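PDB 6GGR: bacteriophage virulence determinant from Salmonella enterica subsp. enterica serovar Typhimurium str. 14028S, which probably acts as a zinc-dependent protease of the PipA effector family, secreted into host cells, where it cleaves NF-kappaB transcription factors. Local coordinates for residues S51-M56 and D65-C70; E113-T118 and T161-H166; D80-S85 and L91-Y96. All coordinates share one frame; numbering follows the deposited sequence.

Contact 1: S51-M56 and D65-C70; sequences SGPGGM and DTYDEC
The phenol ring of Tyr67 offers one face to the pyrrolidine of Pro53, whose CG hangs above the plane, while the carbonyl carbon of Gly52 comes in obliquely to the same ring. Pro53 CG stands 3.6 Å from the centroid of the Tyr67 ring and 21° off its normal, a CH-pi contact displaced toward the rim. The displacement is toward CD1, which Pro53 CG approaches to 3.4 Å; Pro53 CB lies near the same carbon, and Pro53 CD reaches farther along the ring toward CZ. The proline thus sits over the face, shifted toward its CD1-CE1 side. The backbone joins in where the side chain begins, with Pro53 N 3.3 Å from Tyr67 CE1. Tyr67 reaches this place because CG stands trans to the backbone N (chi1 174°), which carries the ring off the helix toward the loop, and its OH ends near Gly52 CA at 3.6 Å. The two side chains cross at about a right angle.

What is joined here is the first part of helix 64-84 and the glycine-rich turn after strand 50-51. That turn is itself stitched to strand 107-111, outermost of its three-stranded sheet within this chain, since Gly52 and Gly54 both form backbone hydrogen bonds with Leu109, on which the Tyr67 side chain also packs. No hydrogen bond passes between 51-56 and 65-70 at this surface site. Pro53 leans on Ile62 as well, in the connection leading to the helix.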
loop_
_atom_site.group_PDB
_atom_site.type_symbol
_atom_site.label_atom_id
_atom_site.label_comp_id
_atom_site.label_asym_id
_atom_site.label_seq_id
_atom_site.Cartn_x
_atom_site.Cartn_y
_atom_site.Cartn_z
ATOM N N SER B 51 -10.482 11.796 -16.577
ATOM C CA SER B 51 -11.733 12.497 -16.845
ATOM C C SER B 51 -11.977 13.612 -15.835
ATOM O O SER B 51 -12.262 14.751 -16.218
ATOM C CB SER B 51 -12.911 11.522 -16.822
ATOM O OG SER B 51 -13.137 11.026 -15.515
ATOM N N GLY B 52 -11.884 13.294 -14.548
ATOM C CA GLY B 52 -12.052 14.273 -13.505
ATOM C C GLY B 52 -11.629 13.733 -12.156
ATOM O O GLY B 52 -11.147 12.602 -12.036
ATOM N N PRO B 53 -11.793 14.541 -11.110
ATOM C CA PRO B 53 -11.469 14.067 -9.759
ATOM C C PRO B 53 -12.428 12.979 -9.306
ATOM O O PRO B 53 -13.578 12.907 -9.744
ATOM C CB PRO B 53 -11.607 15.322 -8.887
ATOM C CG PRO B 53 -11.793 16.477 -9.819
ATOM C CD PRO B 53 -12.257 15.937 -11.127
ATOM N N GLY B 54 -11.937 12.130 -8.405
ATOM C CA GLY B 54 -12.735 11.047 -7.861
ATOM C C GLY B 54 -11.892 10.015 -7.141
ATOM O O GLY B 54 -10.928 9.490 -7.708
ATOM N N GLY B 55 -12.252 9.705 -5.895
ATOM C CA GLY B 55 -11.438 8.864 -5.047
ATOM C C GLY B 55 -11.876 7.410 -5.038
ATOM O O GLY B 55 -12.915 7.033 -5.575
ATOM N N MET B 56 -11.041 6.586 -4.400
ATOM C CA MET B 56 -11.367 5.176 -4.223
ATOM C C MET B 56 -12.733 4.992 -3.577
ATOM O O MET B 56 -13.443 4.027 -3.885
ATOM C CB MET B 56 -10.296 4.503 -3.367
ATOM C CG MET B 56 -8.939 4.432 -4.022
ATOM S SD MET B 56 -8.913 3.210 -5.338
ATOM C CE MET B 56 -7.285 3.494 -6.032
ATOM N N ASP B 65 -8.365 21.567 -5.203
ATOM C CA ASP B 65 -7.044 22.179 -5.283
ATOM C C ASP B 65 -5.963 21.126 -5.500
ATOM O O ASP B 65 -5.152 21.236 -6.427
ATOM C CB ASP B 65 -6.769 22.983 -4.011
ATOM C CG ASP B 65 -5.613 23.948 -4.169
ATOM O OD1 ASP B 65 -4.644 23.607 -4.880
ATOM O OD2 ASP B 65 -5.676 25.049 -3.584
ATOM N N THR B 66 -5.936 20.094 -4.654
ATOM C CA THR B 66 -4.932 19.047 -4.806
ATOM C C THR B 66 -5.067 18.338 -6.146
ATOM O O THR B 66 -4.084 17.794 -6.663
ATOM C CB THR B 66 -5.046 18.037 -3.665
ATOM O OG1 THR B 66 -5.231 18.734 -2.425
ATOM C CG2 THR B 66 -3.785 17.191 -3.578
ATOM N N TYR B 67 -6.273 18.327 -6.720
ATOM C CA TYR B 67 -6.458 17.761 -8.051
ATOM C C TYR B 67 -5.588 18.485 -9.072
ATOM O O TYR B 67 -4.846 17.853 -9.833
ATOM C CB TYR B 67 -7.932 17.831 -8.446
ATOM C CG TYR B 67 -8.224 17.392 -9.864
ATOM C CD1 TYR B 67 -8.468 16.058 -10.164
ATOM C CD2 TYR B 67 -8.267 18.315 -10.901
ATOM C CE1 TYR B 67 -8.744 15.656 -11.457
ATOM C CE2 TYR B 67 -8.539 17.921 -12.197
ATOM C CZ TYR B 67 -8.777 16.591 -12.470
ATOM O OH TYR B 67 -9.051 16.192 -13.758
ATOM N N ASP B 68 -5.659 19.817 -9.095
ATOM C CA ASP B 68 -4.868 20.582 -10.052
ATOM C C ASP B 68 -3.376 20.375 -9.823
ATOM O O ASP B 68 -2.602 20.261 -10.781
ATOM C CB ASP B 68 -5.231 22.065 -9.961
ATOM C CG ASP B 68 -6.636 22.357 -10.468
ATOM O OD1 ASP B 68 -7.037 21.761 -11.491
ATOM O OD2 ASP B 68 -7.339 23.183 -9.847
ATOM N N GLU B 69 -2.951 20.316 -8.559
ATOM C CA GLU B 69 -1.540 20.098 -8.257
ATOM C C GLU B 69 -1.071 18.751 -8.788
ATOM O O GLU B 69 -0.038 18.660 -9.462
ATOM C CB GLU B 69 -1.310 20.190 -6.748
ATOM C CG GLU B 69 -1.491 21.593 -6.183
ATOM C CD GLU B 69 -1.688 21.608 -4.676
ATOM O OE1 GLU B 69 -1.656 20.524 -4.054
ATOM O OE2 GLU B 69 -1.876 22.706 -4.113
ATOM N N CYS B 70 -1.826 17.690 -8.499
ATOM C CA CYS B 70 -1.418 16.356 -8.922
ATOM C C CYS B 70 -1.545 16.191 -10.432
ATOM O O CYS B 70 -0.699 15.546 -11.060
ATOM C CB CYS B 70 -2.241 15.297 -8.188
ATOM S SG CYS B 70 -1.803 15.107 -6.429
#

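Contact 2: E113-T118 and T161-H166; sequences ENFGTT and TRSFIH
Phe115, in the bend that leads into strand 116-117, faces Ser163 on helix 160-173, and their CA atoms, 7.3 Å apart, are the closest pair between the two backbones. The phenyl ring of Phe115 reaches across this distance. Phe115 places CG opposite its own carbonyl carbon (chi1 -78°), and the ring presents one face to the helix. Over that face sits Ser163 CB, 3.7 Å from the Phe115 ring centroid and 20° off the normal, a CH-pi contact drawn toward the rim at CZ, where Ser163 CB closes to 3.5 Å.

At the rim, near the plane of the Phe115 ring, comes Phe164: Phe115 CE1 lies 3.9 Å from Phe164 CD1. Phe164 starts from the far side of the helix, yet its ring swings back to reach Phe115, and the two phenylalanine side chains cross at about a right angle. The Phe164 side chain also packs on Leu135 of strand 132-135 and on Val73, Leu74 and Ile77 of helix 64-84.

Helix 160-173 carries His166 and His170 in the H-x-x-x-H spacing of zincin-type metalloproteases, with Asp177 as the third zinc ligand; no zinc is bound to this chain in the model. Strand 116-117 is outermost in its sheet within this chain, and Thr117 forms backbone hydrogen bonds with another protein chain, consistent with the edge strand on which zincins align substrate.

The hydroxyl of Ser163 points its chemistry elsewhere. While CB serves the phenyl face, OG accepts a hydrogen bond from a basic side chain of the other protein, and its single proton must be shared or chosen between Asp139 OD2 and the carbonyl of Asp159. A basic side chain of that protein packs on Phe115.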
loop_
_atom_site.group_PDB
_atom_site.type_symbol
_atom_site.label_atom_id
_atom_site.label_comp_id
_atom_site.label_asym_id
_atom_site.label_seq_id
_atom_site.Cartn_x
_atom_site.Cartn_y
_atom_site.Cartn_z
ATOM N N GLU B 113 -4.572 10.982 -2.477
ATOM C CA GLU B 113 -4.893 9.717 -1.835
ATOM C C GLU B 113 -3.723 8.747 -1.959
ATOM O O GLU B 113 -2.787 8.949 -2.739
ATOM C CB GLU B 113 -6.158 9.113 -2.450
ATOM C CG GLU B 113 -7.359 10.047 -2.422
ATOM C CD GLU B 113 -7.790 10.394 -1.011
ATOM O OE1 GLU B 113 -7.647 9.534 -0.116
ATOM O OE2 GLU B 113 -8.264 11.529 -0.797
ATOM N N ASN B 114 -3.787 7.678 -1.169
ATOM C CA ASN B 114 -2.741 6.667 -1.194
ATOM C C ASN B 114 -2.576 6.118 -2.606
ATOM O O ASN B 114 -3.556 5.885 -3.317
ATOM C CB ASN B 114 -3.077 5.536 -0.219
ATOM C CG ASN B 114 -1.885 4.649 0.078
ATOM O OD1 ASN B 114 -0.896 5.096 0.656
ATOM N ND2 ASN B 114 -1.980 3.380 -0.302
ATOM N N PHE B 115 -1.325 5.925 -3.015
ATOM C CA PHE B 115 -1.032 5.429 -4.354
ATOM C C PHE B 115 -1.782 4.133 -4.634
ATOM O O PHE B 115 -1.655 3.157 -3.890
ATOM C CB PHE B 115 0.476 5.212 -4.507
ATOM C CG PHE B 115 1.253 6.478 -4.737
ATOM C CD1 PHE B 115 1.131 7.175 -5.929
ATOM C CD2 PHE B 115 2.115 6.963 -3.771
ATOM C CE1 PHE B 115 1.848 8.338 -6.143
ATOM C CE2 PHE B 115 2.838 8.127 -3.986
ATOM C CZ PHE B 115 2.701 8.811 -5.170
ATOM N N GLY B 116 -2.556 4.120 -5.712
ATOM C CA GLY B 116 -3.287 2.925 -6.082
ATOM C C GLY B 116 -4.108 3.161 -7.331
ATOM O O GLY B 116 -4.333 4.302 -7.753
ATOM N N THR B 117 -4.544 2.052 -7.923
ATOM C CA THR B 117 -5.408 2.092 -9.094
ATOM C C THR B 117 -6.289 0.856 -9.085
ATOM O O THR B 117 -5.844 -0.227 -8.697
ATOM C CB THR B 117 -4.613 2.141 -10.407
ATOM O OG1 THR B 117 -3.933 0.896 -10.604
ATOM C CG2 THR B 117 -3.597 3.264 -10.391
ATOM N N THR B 118 -7.532 1.024 -9.526
ATOM C CA THR B 118 -8.504 -0.062 -9.529
ATOM C C THR B 118 -8.283 -0.945 -10.751
ATOM O O THR B 118 -8.431 -0.486 -11.889
ATOM C CB THR B 118 -9.922 0.501 -9.528
ATOM O OG1 THR B 118 -10.103 1.341 -10.675
ATOM C CG2 THR B 118 -10.175 1.316 -8.271
ATOM N N THR B 161 8.267 10.171 -9.764
ATOM C CA THR B 161 8.257 9.598 -11.106
ATOM C C THR B 161 7.935 8.109 -11.060
ATOM O O THR B 161 6.996 7.648 -11.720
ATOM C CB THR B 161 9.598 9.845 -11.791
ATOM O OG1 THR B 161 9.885 11.249 -11.775
ATOM C CG2 THR B 161 9.561 9.355 -13.241
ATOM N N ARG B 162 8.692 7.343 -10.268
ATOM C CA ARG B 162 8.449 5.906 -10.182
ATOM C C ARG B 162 7.033 5.614 -9.701
ATOM O O ARG B 162 6.343 4.758 -10.264
ATOM C CB ARG B 162 9.470 5.241 -9.256
ATOM C CG ARG B 162 9.320 3.721 -9.191
ATOM C CD ARG B 162 10.470 3.041 -8.446
ATOM N NE ARG B 162 11.719 3.027 -9.210
ATOM C CZ ARG B 162 12.034 2.121 -10.136
ATOM N NH1 ARG B 162 11.195 1.141 -10.438
ATOM N NH2 ARG B 162 13.195 2.190 -10.770
ATOM N N SER B 163 6.582 6.311 -8.658
ATOM C CA SER B 163 5.254 6.037 -8.114
ATOM C C SER B 163 4.169 6.352 -9.136
ATOM O O SER B 163 3.223 5.577 -9.316
ATOM C CB SER B 163 5.034 6.841 -6.835
ATOM O OG SER B 163 6.062 6.598 -5.893
ATOM N N PHE B 164 4.289 7.496 -9.814
ATOM C CA PHE B 164 3.303 7.873 -10.822
ATOM C C PHE B 164 3.281 6.870 -11.968
ATOM O O PHE B 164 2.212 6.418 -12.395
ATOM C CB PHE B 164 3.604 9.280 -11.339
ATOM C CG PHE B 164 2.983 10.377 -10.517
ATOM C CD1 PHE B 164 3.157 10.423 -9.144
ATOM C CD2 PHE B 164 2.239 11.375 -11.125
ATOM C CE1 PHE B 164 2.588 11.432 -8.394
ATOM C CE2 PHE B 164 1.673 12.388 -10.383
ATOM C CZ PHE B 164 1.847 12.419 -9.015
ATOM N N ILE B 165 4.458 6.509 -12.481
ATOM C CA ILE B 165 4.524 5.580 -13.610
ATOM C C ILE B 165 4.011 4.206 -13.199
ATOM O O ILE B 165 3.307 3.536 -13.963
ATOM C CB ILE B 165 5.963 5.509 -14.151
ATOM C CG1 ILE B 165 6.386 6.862 -14.740
ATOM C CG2 ILE B 165 6.105 4.393 -15.190
ATOM C CD1 ILE B 165 5.515 7.356 -15.886
ATOM N N HIS B 166 4.356 3.765 -11.991
ATOM C CA HIS B 166 3.881 2.470 -11.513
ATOM C C HIS B 166 2.359 2.410 -11.518
ATOM O O HIS B 166 1.766 1.442 -12.008
ATOM C CB HIS B 166 4.427 2.201 -10.111
ATOM C CG HIS B 166 4.091 0.840 -9.584
ATOM N ND1 HIS B 166 5.012 -0.181 -9.518
ATOM C CD2 HIS B 166 2.929 0.331 -9.110
ATOM C CE1 HIS B 166 4.437 -1.260 -9.016
ATOM N NE2 HIS B 166 3.172 -0.976 -8.760
#

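Contact 3: D80-S85 and L91-Y96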
loop_
_atom_site.group_PDB
_atom_site.type_symbol
_atom_site.label_atom_id
_atom_site.label_comp_id
_atom_site.label_asym_id
_atom_site.label_seq_id
_atom_site.Cartn_x
_atom_site.Cartn_y
_atom_site.Cartn_z
ATOM N N ASP B 80 6.858 13.552 -20.507
ATOM C CA ASP B 80 8.246 13.099 -20.561
ATOM C C ASP B 80 8.334 11.622 -20.917
ATOM O O ASP B 80 9.186 11.219 -21.716
ATOM C CB ASP B 80 8.941 13.357 -19.224
ATOM C CG ASP B 80 9.239 14.822 -18.991
ATOM O OD1 ASP B 80 9.336 15.579 -19.980
ATOM O OD2 ASP B 80 9.384 15.217 -17.816
ATOM N N ALA B 81 7.470 10.796 -20.324
ATOM C CA ALA B 81 7.531 9.361 -20.575
ATOM C C ALA B 81 7.225 9.039 -22.031
ATOM O O ALA B 81 7.855 8.155 -22.625
ATOM C CB ALA B 81 6.557 8.627 -19.657
ATOM N N TYR B 82 6.261 9.739 -22.624
ATOM C CA TYR B 82 5.901 9.459 -24.010
ATOM C C TYR B 82 6.979 9.942 -24.973
ATOM O O TYR B 82 7.270 9.275 -25.972
ATOM C CB TYR B 82 4.559 10.106 -24.340
ATOM C CG TYR B 82 3.869 9.494 -25.539
ATOM C CD1 TYR B 82 3.073 8.365 -25.403
ATOM C CD2 TYR B 82 4.016 10.044 -26.803
ATOM C CE1 TYR B 82 2.442 7.803 -26.493
ATOM C CE2 TYR B 82 3.385 9.492 -27.898
ATOM C CZ TYR B 82 2.602 8.371 -27.739
ATOM O OH TYR B 82 1.977 7.822 -28.832
ATOM N N THR B 83 7.580 11.100 -24.696
ATOM C CA THR B 83 8.616 11.619 -25.580
ATOM C C THR B 83 9.899 10.803 -25.488
ATOM O O THR B 83 10.660 10.742 -26.459
ATOM C CB THR B 83 8.914 13.085 -25.249
ATOM O OG1 THR B 83 9.334 13.199 -23.883
ATOM C CG2 THR B 83 7.688 13.948 -25.470
ATOM N N GLN B 84 10.151 10.159 -24.344
ATOM C CA GLN B 84 11.449 9.558 -24.068
ATOM C C GLN B 84 11.459 8.035 -24.086
ATOM O O GLN B 84 12.523 7.452 -24.315
ATOM C CB GLN B 84 11.965 10.028 -22.697
ATOM C CG GLN B 84 12.232 11.524 -22.622
ATOM C CD GLN B 84 12.601 11.989 -21.222
ATOM O OE1 GLN B 84 11.774 12.554 -20.504
ATOM N NE2 GLN B 84 13.849 11.761 -20.834
ATOM N N SER B 85 10.326 7.407 -23.822
ATOM C CA SER B 85 10.260 5.967 -23.733
ATOM C C SER B 85 9.405 5.294 -24.760
ATOM O O SER B 85 8.238 5.427 -24.766
ATOM C CB SER B 85 9.746 5.527 -22.336
ATOM O OG SER B 85 9.653 4.170 -22.214
ATOM N N LEU B 91 2.472 0.952 -24.328
ATOM C CA LEU B 91 1.372 0.805 -23.381
ATOM C C LEU B 91 0.330 1.896 -23.594
ATOM O O LEU B 91 -0.870 1.614 -23.690
ATOM C CB LEU B 91 1.917 0.829 -21.952
ATOM C CG LEU B 91 3.037 -0.180 -21.671
ATOM C CD1 LEU B 91 3.478 -0.098 -20.224
ATOM C CD2 LEU B 91 2.604 -1.597 -22.017
ATOM N N MET B 92 0.778 3.148 -23.708
ATOM C CA MET B 92 -0.151 4.263 -23.872
ATOM C C MET B 92 -0.916 4.153 -25.185
ATOM O O MET B 92 -2.144 4.304 -25.216
ATOM C CB MET B 92 0.611 5.587 -23.813
ATOM C CG MET B 92 -0.276 6.815 -23.945
ATOM S SD MET B 92 -1.395 6.988 -22.540
ATOM C CE MET B 92 -2.660 8.037 -23.252
ATOM N N ASN B 93 -0.203 3.905 -26.286
ATOM C CA ASN B 93 -0.857 3.798 -27.588
ATOM C C ASN B 93 -1.928 2.718 -27.568
ATOM O O ASN B 93 -3.080 2.962 -27.942
ATOM C CB ASN B 93 0.174 3.500 -28.678
ATOM C CG ASN B 93 0.986 4.721 -29.079
ATOM O OD1 ASN B 93 0.588 5.857 -28.833
ATOM N ND2 ASN B 93 2.128 4.485 -29.723
ATOM N N TYR B 94 -1.559 1.507 -27.147
ATOM C CA TYR B 94 -2.537 0.430 -27.049
ATOM C C TYR B 94 -3.738 0.866 -26.218
ATOM O O TYR B 94 -4.888 0.773 -26.663
ATOM C CB TYR B 94 -1.871 -0.807 -26.444
ATOM C CG TYR B 94 -2.677 -2.095 -26.475
ATOM C CD1 TYR B 94 -4.045 -2.117 -26.725
ATOM C CD2 TYR B 94 -2.059 -3.304 -26.238
ATOM C CE1 TYR B 94 -4.744 -3.307 -26.737
ATOM C CE2 TYR B 94 -2.744 -4.466 -26.248
ATOM C CZ TYR B 94 -4.083 -4.477 -26.497
ATOM O OH TYR B 94 -4.762 -5.672 -26.504
ATOM N N ALA B 95 -3.486 1.361 -25.006
ATOM C CA ALA B 95 -4.583 1.774 -24.139
ATOM C C ALA B 95 -5.457 2.830 -24.805
ATOM O O ALA B 95 -6.680 2.841 -24.617
ATOM C CB ALA B 95 -4.031 2.291 -22.816
ATOM N N TYR B 96 -4.852 3.737 -25.577
ATOM C CA TYR B 96 -5.648 4.748 -26.266
ATOM C C TYR B 96 -6.629 4.105 -27.239
ATOM O O TYR B 96 -7.801 4.496 -27.301
ATOM C CB TYR B 96 -4.746 5.738 -27.005
ATOM C CG TYR B 96 -5.523 6.873 -27.642
ATOM C CD1 TYR B 96 -5.841 8.015 -26.918
ATOM C CD2 TYR B 96 -5.950 6.796 -28.963
ATOM C CE1 TYR B 96 -6.556 9.054 -27.492
ATOM C CE2 TYR B 96 -6.666 7.831 -29.547
ATOM C CZ TYR B 96 -6.965 8.955 -28.806
ATOM O OH TYR B 96 -7.677 9.983 -29.387
#
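Tyr82 and Asn93 supply the polar half of this contact, Tyr82 and Met92 the apolar half. Tyr82 OH donates a hydrogen bond to Asn93 OD1, with the amide oxygen lying near the plane of the phenol ring, at its edge. The modelled separation of Tyr82 OH and Asn93 OD1, 2.4 Å, is very short, and so small a value is doubtful as an exact length. The ring and amide planes stand 75° apart, so the amide is set across the phenol and not flat along it. On its other count the hydroxyl accepts from the backbone N of Leu40, and Asn93 ND2 donates to the carbonyls of Asp35 and Lys37.

The apolar contact is made by the first methylenes of Met92. Its CG is 3.9 Å from Tyr82 CE1, approaching obliquely, and CB touches the same border of the ring. Because the Met92 chain bends at chi2 (66°), the sulfur end leads away from Tyr82; the side chain also packs on Leu45 and Tyr48 of helix 45-49 and on Leu172.

Backbone and capping interactions set the frame. These are consecutive helices, 64-84 and 86-100, with Ser85 alone between them: it leaves the first helix and N-caps the second, its OG bonded to Phe88 N, while the carbonyl of Tyr82 accepts from Arg89. Tyr82 bridges the two helices just beside this corner.

The chemistry implies a buried polar junction that is satisfied from both ends. The phenol donates its one proton to Asn93 and accepts a hydrogen bond from the Leu40 N-H. The ND2 bonds to the Asp35 and Lys37 carbonyls fix which way round the amide is turned, leaving OD1 toward the phenol, and tie the 35-40 loop to the helix pair.

In the fold
Contacts 1 and 3 sit at opposite ends of helix 64-84, their nearest atoms about 11 Å apart, and differ sharply: 51-56 with 65-70 is a surface contact of carbon on ring, whereas 80-85 with 91-96 is buried and turns on a hydrogen-bonded phenol and amide. Contact 2 is the most central, buried like contact 3 but built, like contact 1, of carbon over a ring face, with a second ring at the edge, and it alone includes a zinc ligand. It touches both neighbours: Met56 packs on Gly116 to Thr118, and Ile165 meets Ala81. Contacts 1 and 3 use helix 64-84, and Phe164 of contact 2 packs against it.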